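Local coordinates for homoprotocatechuate 2,3-dioxygenase (Brevibacterium fuscum, PDB 4Z6M) that catalyses the oxygen-dependent extradiol ring cleavage of homoprotocatechuate at a non-haem iron(II) site, at the interface of chains A and B and the interface of chains A and C. Numbering follows the deposited sequence. Chains: chain A/B/C, Homoprotocatechuate 2,3-dioxygenase.

Contact 1: the interface of chains A and B. Residues chain A 226, 229-230; chain B 222, 247, 254, 295-296.
One face of the B:Trp296 indole is covered by A:Cys229 CB, which sits 3.2 Å from the centroid of the five-membered ring in a CH-pi contact. In this extradiol dioxygenase of the vicinal oxygen chelate superfamily, the patch sets helix 222-234 of one subunit against strand and loop residues of another in the deposited tetramer. The opposite face of the indole is covered by the backbone N of B:Arg247, from the same chain, and the edge that carries NE1 is turned toward the carboxylate of A:Asp230. The B:Phe254 ring has CB of its own chain's B:Lys222 over one face, while A:Ile226 reaches its rim, CG2 lying 3.7 Å from CE1. That methyl, anti to the backbone N of A:Ile226, also rests against B:Trp296 CZ2, so it is shared by two aromatic rings.

A:Asp230 carries the polar contact. B:Trp296 NE1 donates to OD1 at 2.9 Å, and B:Arg247 NE donates to the same oxygen at 3.0 Å from the opposite face of the carboxylate. B:Arg247 NH2 completes a side-on salt bridge by reaching OD2 at 2.8 Å, on its syn side but tilted out of the carboxylate plane. Bends at chi2 (75°) and chi3 (68°) bring this NE-NH2 edge round to the carboxylate, although the two planes remain 53° apart. The indole of B:Trp295 presents its edge to A:Asp230 CA, and its NE1 meets a lone pair of the backbone O of A:Asp230 at 3.1 Å.

Contact 2: the interface of chains A and B. Residues chain A 296, 298; chain B 226, 229-230, 241, 244-245.
A:Trp296 lies at the apolar centre, its benzo rim pressed against B:Pro245. The two side chains cross at about a right angle, with proline CD 3.3 Å from A:Trp296 CZ3. In this patch, part of the two-fold A-B interface of the deposited tetramer, helix 222-234 and strand 244-247 both pack on the same side of the indole, B:Cys229 CB against the pyrrole part and B:Pro245 CD and CG toward the benzo rim. The peptide bond between B:Gly244 and B:Pro245, at the start of strand 244-247, is cis. Near the base of the side chain, B:Ile241 CD1 lies 3.8 Å from A:Trp296 CB, while B:Ile226 touches the ring only lightly.

Moving outward, the indole N-H points in its own ring plane to B:Asp230 OD1, which it meets from above the carboxylate plane. On the opposite margin, the A:Asn298 amide reads the backbone of B:Gly244. Its chi1 of -82° sets CG anti to its own carbonyl carbon and leaves the amide facing the strand. ND2 donates to B:Gly244 O at 3.0 Å, almost straight at 177°. The other end of the amide reaches B:Gly244 N through a water, which lies 2.8 Å from A:Asn298 OD1.

Contact 3: the interface of chains A and C. Residues chain A 248-249, 252, 285, 295; chain C 139-140, 142.
Apolar packing rests on C:Met140, whose terminal methyl CE sits over the centre of the six-membered ring of A:Trp295, 3.5 Å from its centroid, in a CH-pi contact. The patch is part of the two-fold A-C interface of the deposited tetramer and pairs loop residues of chain A with the 139-142 segment of chain C. The bend at chi3 (68°) turns CE onto the face of that indole after an extended chi2. C:Met140 and A:Trp295 run past each other in opposite directions, as do C:Met140 and A:Asn252, whose CG lies 3.7 Å from the methionine CG. The methyl CE lies between the indole and the A:Asn252 amide oxygen, with SD beside A:Gly249 O.

Direct polar contacts gather at A:Asn252. C:Tyr142 OH donates to its OD1 at 2.6 Å, approaching well to one side of the carbonyl, with a C=O...donor angle of 106°. The side-chain oxygen OD1 of A:Asn252 lies at the edge of the tyrosine ring, in its plane, although amide and ring planes are turned 43° apart. ND2 is 3.2 Å from C:His139 O and can donate a hydrogen bond to it; its approach to C:Tyr142 OH is weak. One side-chain amide therefore engages both a phenol and a backbone carbonyl of the partner.

Solvent supplies the last kind of link. A water in the plane of the C:His139 imidazole joins that ring to the main chain of A:Gly249, standing 3.0 Å from C:His139 NE2.

Contact 1: the interface of chains A and B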
loop_
_atom_site.group_PDB
_atom_site.type_symbol
_atom_site.label_atom_id
_atom_site.label_comp_id
_atom_site.label_asym_id
_atom_site.label_seq_id
_atom_site.Cartn_x
_atom_site.Cartn_y
_atom_site.Cartn_z
ATOM N N ILE A 226 1.820 2.729 9.519
ATOM C CA ILE A 226 0.808 1.919 10.185
ATOM C C ILE A 226 1.439 0.710 10.910
ATOM O O ILE A 226 1.079 0.393 12.050
ATOM C CB ILE A 226 -0.271 1.436 9.192
ATOM C CG1 ILE A 226 -0.950 2.631 8.509
ATOM C CG2 ILE A 226 -1.299 0.575 9.902
ATOM C CD1 ILE A 226 -1.416 3.701 9.470
ATOM N N CYS A 229 2.900 1.501 14.337
ATOM C CA CYS A 229 1.825 1.504 15.321
ATOM C C CYS A 229 1.406 0.107 15.732
ATOM O O CYS A 229 1.303 -0.206 16.925
ATOM C CB CYS A 229 0.605 2.256 14.764
ATOM S SG CYS A 229 0.880 3.974 14.363
ATOM N N ASP A 230 1.207 -0.750 14.727
ATOM C CA ASP A 230 0.777 -2.111 14.992
ATOM C C ASP A 230 1.800 -2.866 15.852
ATOM O O ASP A 230 1.416 -3.609 16.768
ATOM C CB ASP A 230 0.547 -2.853 13.686
ATOM C CG ASP A 230 -0.675 -2.371 12.913
ATOM O OD1 ASP A 230 -1.648 -1.896 13.528
ATOM O OD2 ASP A 230 -0.673 -2.584 11.671
ATOM N N LYS B 222 -5.458 -0.810 3.213
ATOM C CA LYS B 222 -5.514 0.248 4.224
ATOM C C LYS B 222 -5.441 1.633 3.574
ATOM O O LYS B 222 -6.107 2.579 4.029
ATOM C CB LYS B 222 -4.419 0.039 5.271
ATOM C CG LYS B 222 -4.593 -1.281 6.027
ATOM C CD LYS B 222 -3.558 -1.584 7.109
ATOM C CE LYS B 222 -2.253 -2.079 6.559
ATOM N NZ LYS B 222 -2.287 -3.501 6.121
ATOM N N ARG B 247 -6.424 0.858 13.988
ATOM C CA ARG B 247 -6.445 -0.603 13.987
ATOM C C ARG B 247 -7.306 -1.012 15.158
ATOM O O ARG B 247 -7.081 -0.537 16.289
ATOM C CB ARG B 247 -5.020 -1.125 14.195
ATOM C CG ARG B 247 -4.898 -2.615 14.455
ATOM C CD ARG B 247 -5.103 -3.432 13.186
ATOM N NE ARG B 247 -4.003 -3.216 12.237
ATOM C CZ ARG B 247 -3.952 -3.746 11.022
ATOM N NH1 ARG B 247 -4.965 -4.462 10.572
ATOM N NH2 ARG B 247 -2.927 -3.468 10.225
ATOM N N PHE B 254 -8.363 -2.785 10.138
ATOM C CA PHE B 254 -8.106 -1.363 9.991
ATOM C C PHE B 254 -9.461 -0.702 9.742
ATOM O O PHE B 254 -10.307 -1.270 9.036
ATOM C CB PHE B 254 -7.133 -1.160 8.837
ATOM C CG PHE B 254 -6.511 0.202 8.775
ATOM C CD1 PHE B 254 -5.377 0.501 9.499
ATOM C CD2 PHE B 254 -7.076 1.210 8.005
ATOM C CE1 PHE B 254 -4.806 1.746 9.421
ATOM C CE2 PHE B 254 -6.488 2.476 7.931
ATOM C CZ PHE B 254 -5.368 2.730 8.660
ATOM N N TRP B 295 -6.158 -0.451 18.856
ATOM C CA TRP B 295 -4.953 -1.188 19.211
ATOM C C TRP B 295 -3.765 -0.295 19.538
ATOM O O TRP B 295 -2.861 -0.710 20.272
ATOM C CB TRP B 295 -4.649 -2.119 18.033
ATOM C CG TRP B 295 -3.445 -3.012 18.113
ATOM C CD1 TRP B 295 -2.376 -2.994 17.293
ATOM C CD2 TRP B 295 -3.263 -4.111 18.996
ATOM N NE1 TRP B 295 -1.504 -4.020 17.613
ATOM C CE2 TRP B 295 -2.027 -4.718 18.661
ATOM C CE3 TRP B 295 -4.018 -4.644 20.050
ATOM C CZ2 TRP B 295 -1.549 -5.832 19.311
ATOM C CZ3 TRP B 295 -3.515 -5.740 20.730
ATOM C CH2 TRP B 295 -2.302 -6.323 20.363
ATOM N N TRP B 296 -3.789 0.936 19.010
ATOM C CA TRP B 296 -2.728 1.908 19.205
ATOM C C TRP B 296 -2.980 2.772 20.431
ATOM O O TRP B 296 -2.167 3.657 20.769
ATOM C CB TRP B 296 -2.578 2.781 17.976
ATOM C CG TRP B 296 -2.476 2.000 16.692
ATOM C CD1 TRP B 296 -1.969 0.746 16.514
ATOM C CD2 TRP B 296 -2.905 2.446 15.404
ATOM N NE1 TRP B 296 -2.028 0.401 15.179
ATOM C CE2 TRP B 296 -2.611 1.420 14.479
ATOM C CE3 TRP B 296 -3.509 3.614 14.935
ATOM C CZ2 TRP B 296 -2.901 1.525 13.119
ATOM C CZ3 TRP B 296 -3.792 3.714 13.576
ATOM C CH2 TRP B 296 -3.506 2.671 12.699
#

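Contact 2: the interface of chains A and B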
loop_
_atom_site.group_PDB
_atom_site.type_symbol
_atom_site.label_atom_id
_atom_site.label_comp_id
_atom_site.label_asym_id
_atom_site.label_seq_id
_atom_site.Cartn_x
_atom_site.Cartn_y
_atom_site.Cartn_z
ATOM N N TRP A 296 -7.384 15.581 8.864
ATOM C CA TRP A 296 -8.632 14.885 9.173
ATOM C C TRP A 296 -9.338 15.466 10.382
ATOM O O TRP A 296 -10.410 14.979 10.781
ATOM C CB TRP A 296 -8.360 13.404 9.371
ATOM C CG TRP A 296 -7.533 12.782 8.288
ATOM C CD1 TRP A 296 -7.453 13.149 6.962
ATOM C CD2 TRP A 296 -6.641 11.671 8.446
ATOM N NE1 TRP A 296 -6.590 12.312 6.296
ATOM C CE2 TRP A 296 -6.093 11.389 7.178
ATOM C CE3 TRP A 296 -6.307 10.848 9.520
ATOM C CZ2 TRP A 296 -5.191 10.358 6.979
ATOM C CZ3 TRP A 296 -5.408 9.843 9.327
ATOM C CH2 TRP A 296 -4.842 9.614 8.078
ATOM N N ASN A 298 -8.341 15.463 13.491
ATOM C CA ASN A 298 -8.109 14.822 14.774
ATOM C C ASN A 298 -7.376 15.801 15.690
ATOM O O ASN A 298 -6.589 16.640 15.228
ATOM C CB ASN A 298 -7.340 13.497 14.612
ATOM C CG ASN A 298 -8.252 12.363 14.227
ATOM O OD1 ASN A 298 -9.389 12.311 14.689
ATOM N ND2 ASN A 298 -7.776 11.453 13.418
ATOM N N ILE B 226 -7.392 5.435 4.181
ATOM C CA ILE B 226 -6.675 6.703 4.291
ATOM C C ILE B 226 -7.217 7.711 3.271
ATOM O O ILE B 226 -7.512 8.858 3.617
ATOM C CB ILE B 226 -5.164 6.486 4.139
ATOM C CG1 ILE B 226 -4.617 5.749 5.377
ATOM C CG2 ILE B 226 -4.437 7.802 3.846
ATOM C CD1 ILE B 226 -3.233 5.154 5.175
ATOM N N CYS B 229 -10.406 9.518 4.239
ATOM C CA CYS B 229 -10.087 10.620 5.154
ATOM C C CYS B 229 -9.536 11.827 4.405
ATOM O O CYS B 229 -9.952 12.968 4.655
ATOM C CB CYS B 229 -9.043 10.158 6.185
ATOM S SG CYS B 229 -9.565 8.834 7.264
ATOM N N ASP B 230 -8.568 11.578 3.529
ATOM C CA ASP B 230 -7.930 12.668 2.789
ATOM C C ASP B 230 -8.939 13.423 1.945
ATOM O O ASP B 230 -8.908 14.662 1.850
ATOM C CB ASP B 230 -6.850 12.085 1.883
ATOM C CG ASP B 230 -5.618 11.592 2.632
ATOM O OD1 ASP B 230 -5.325 12.111 3.738
ATOM O OD2 ASP B 230 -4.900 10.741 2.041
ATOM N N ILE B 241 -15.771 13.068 9.912
ATOM C CA ILE B 241 -14.936 11.948 10.354
ATOM C C ILE B 241 -15.141 11.869 11.864
ATOM O O ILE B 241 -14.699 12.748 12.590
ATOM C CB ILE B 241 -13.443 12.147 10.012
ATOM C CG1 ILE B 241 -13.229 12.257 8.507
ATOM C CG2 ILE B 241 -12.603 11.005 10.571
ATOM C CD1 ILE B 241 -11.832 12.679 8.099
ATOM N N GLY B 244 -11.168 7.688 14.127
ATOM C CA GLY B 244 -10.208 6.931 13.336
ATOM C C GLY B 244 -9.396 7.835 12.435
ATOM O O GLY B 244 -9.390 9.056 12.604
ATOM N N PRO B 245 -8.685 7.245 11.483
ATOM C CA PRO B 245 -8.579 5.814 11.253
ATOM C C PRO B 245 -7.751 5.128 12.336
ATOM O O PRO B 245 -6.975 5.766 13.058
ATOM C CB PRO B 245 -7.878 5.745 9.887
ATOM C CG PRO B 245 -6.989 6.953 9.897
ATOM C CD PRO B 245 -7.762 8.019 10.642
HETATM O O HOH W 1 -10.335 9.927 15.768
#

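Contact 3: the interface of chains A and C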
loop_
_atom_site.group_PDB
_atom_site.type_symbol
_atom_site.label_atom_id
_atom_site.label_comp_id
_atom_site.label_asym_id
_atom_site.label_seq_id
_atom_site.Cartn_x
_atom_site.Cartn_y
_atom_site.Cartn_z
ATOM N N HIS A 248 -0.833 15.322 7.730
ATOM C CA HIS A 248 -0.621 16.730 8.080
ATOM C C HIS A 248 -1.341 17.616 7.058
ATOM O O HIS A 248 -1.429 17.273 5.877
ATOM C CB HIS A 248 0.842 17.075 8.008
ATOM C CG HIS A 248 1.665 16.635 9.170
ATOM N ND1 HIS A 248 1.333 16.906 10.484
ATOM C CD2 HIS A 248 2.862 15.994 9.206
ATOM C CE1 HIS A 248 2.294 16.441 11.273
ATOM N NE2 HIS A 248 3.235 15.903 10.519
ATOM N N GLY A 249 -1.825 18.765 7.503
ATOM C CA GLY A 249 -2.179 19.838 6.592
ATOM C C GLY A 249 -0.922 20.459 6.019
ATOM O O GLY A 249 -0.564 20.274 4.852
ATOM N N ASN A 252 1.495 18.203 3.964
ATOM C CA ASN A 252 0.734 17.130 3.301
ATOM C C ASN A 252 1.282 15.716 3.558
ATOM O O ASN A 252 0.874 14.802 2.884
ATOM C CB ASN A 252 0.655 17.356 1.798
ATOM C CG ASN A 252 -0.381 16.513 1.104
ATOM O OD1 ASN A 252 -1.501 16.327 1.609
ATOM N ND2 ASN A 252 -0.046 16.039 -0.092
ATOM N N TRP A 285 -1.198 28.969 6.876
ATOM C CA TRP A 285 -2.433 28.483 7.489
ATOM C C TRP A 285 -2.805 29.345 8.675
ATOM O O TRP A 285 -1.920 29.830 9.392
ATOM C CB TRP A 285 -2.241 27.068 7.995
ATOM C CG TRP A 285 -1.881 26.057 6.947
ATOM C CD1 TRP A 285 -0.689 25.946 6.291
ATOM C CD2 TRP A 285 -2.726 25.022 6.408
ATOM N NE1 TRP A 285 -0.715 24.884 5.405
ATOM C CE2 TRP A 285 -1.955 24.309 5.451
ATOM C CE3 TRP A 285 -4.040 24.608 6.659
ATOM C CZ2 TRP A 285 -2.457 23.223 4.753
ATOM C CZ3 TRP A 285 -4.536 23.514 5.941
ATOM C CH2 TRP A 285 -3.731 22.840 5.025
ATOM N N TRP A 295 -5.018 16.936 8.985
ATOM C CA TRP A 295 -5.926 17.259 7.886
ATOM C C TRP A 295 -7.318 16.663 8.093
ATOM O O TRP A 295 -8.309 17.159 7.550
ATOM C CB TRP A 295 -5.299 16.684 6.616
ATOM C CG TRP A 295 -6.008 16.864 5.320
ATOM C CD1 TRP A 295 -6.406 15.879 4.476
ATOM C CD2 TRP A 295 -6.250 18.109 4.634
ATOM N NE1 TRP A 295 -6.925 16.409 3.318
ATOM C CE2 TRP A 295 -6.863 17.785 3.401
ATOM C CE3 TRP A 295 -6.071 19.459 4.963
ATOM C CZ2 TRP A 295 -7.224 18.761 2.478
ATOM C CZ3 TRP A 295 -6.476 20.439 4.033
ATOM C CH2 TRP A 295 -7.047 20.068 2.819
ATOM N N HIS C 139 -1.974 19.448 -4.943
ATOM C CA HIS C 139 -1.361 18.407 -4.124
ATOM C C HIS C 139 -2.228 17.906 -2.970
ATOM O O HIS C 139 -2.002 16.798 -2.473
ATOM C CB HIS C 139 0.022 18.838 -3.632
ATOM C CG HIS C 139 0.010 19.885 -2.570
ATOM N ND1 HIS C 139 -0.520 21.140 -2.753
ATOM C CD2 HIS C 139 0.502 19.859 -1.308
ATOM C CE1 HIS C 139 -0.382 21.832 -1.633
ATOM N NE2 HIS C 139 0.240 21.079 -0.747
ATOM N N MET C 140 -3.206 18.704 -2.538
ATOM C CA MET C 140 -4.149 18.276 -1.507
ATOM C C MET C 140 -5.569 18.187 -2.016
ATOM O O MET C 140 -6.502 18.074 -1.232
ATOM C CB MET C 140 -4.069 19.193 -0.271
ATOM C CG MET C 140 -2.672 19.270 0.257
ATOM S SD MET C 140 -2.497 20.051 1.867
ATOM C CE MET C 140 -3.300 18.862 2.887
ATOM N N TYR C 142 -7.623 15.954 -2.871
ATOM C CA TYR C 142 -7.940 14.538 -2.814
ATOM C C TYR C 142 -9.315 14.203 -3.355
ATOM O O TYR C 142 -9.599 13.051 -3.614
ATOM C CB TYR C 142 -7.782 14.035 -1.383
ATOM C CG TYR C 142 -6.353 14.087 -0.903
ATOM C CD1 TYR C 142 -5.424 13.153 -1.312
ATOM C CD2 TYR C 142 -5.933 15.065 -0.010
ATOM C CE1 TYR C 142 -4.134 13.170 -0.845
ATOM C CE2 TYR C 142 -4.630 15.116 0.445
ATOM C CZ TYR C 142 -3.740 14.149 0.035
ATOM O OH TYR C 142 -2.459 14.174 0.503
HETATM O O HOH W 2 0.609 21.431 2.164
#

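Contacts 1 and 2 are exchanged-chain parts of one two-fold interface, their C-alpha centres about 13 Å apart. Both set Cys229 and Asp230 of helix 222-234 in one subunit against Trp296 of the other; strand 244-247 meets Asp230 in contact 1 and Trp296 in contact 2. Contact 3 belongs to a different interface, its C-alpha centre about 12 Å from that of contact 2 and 21 Å from that of contact 1. Since each copy does the same, one Trp295 can bond by NE1 to one neighbour and offer its ring face to another. The two interfaces are therefore probably coupled within the tetramer through this short loop.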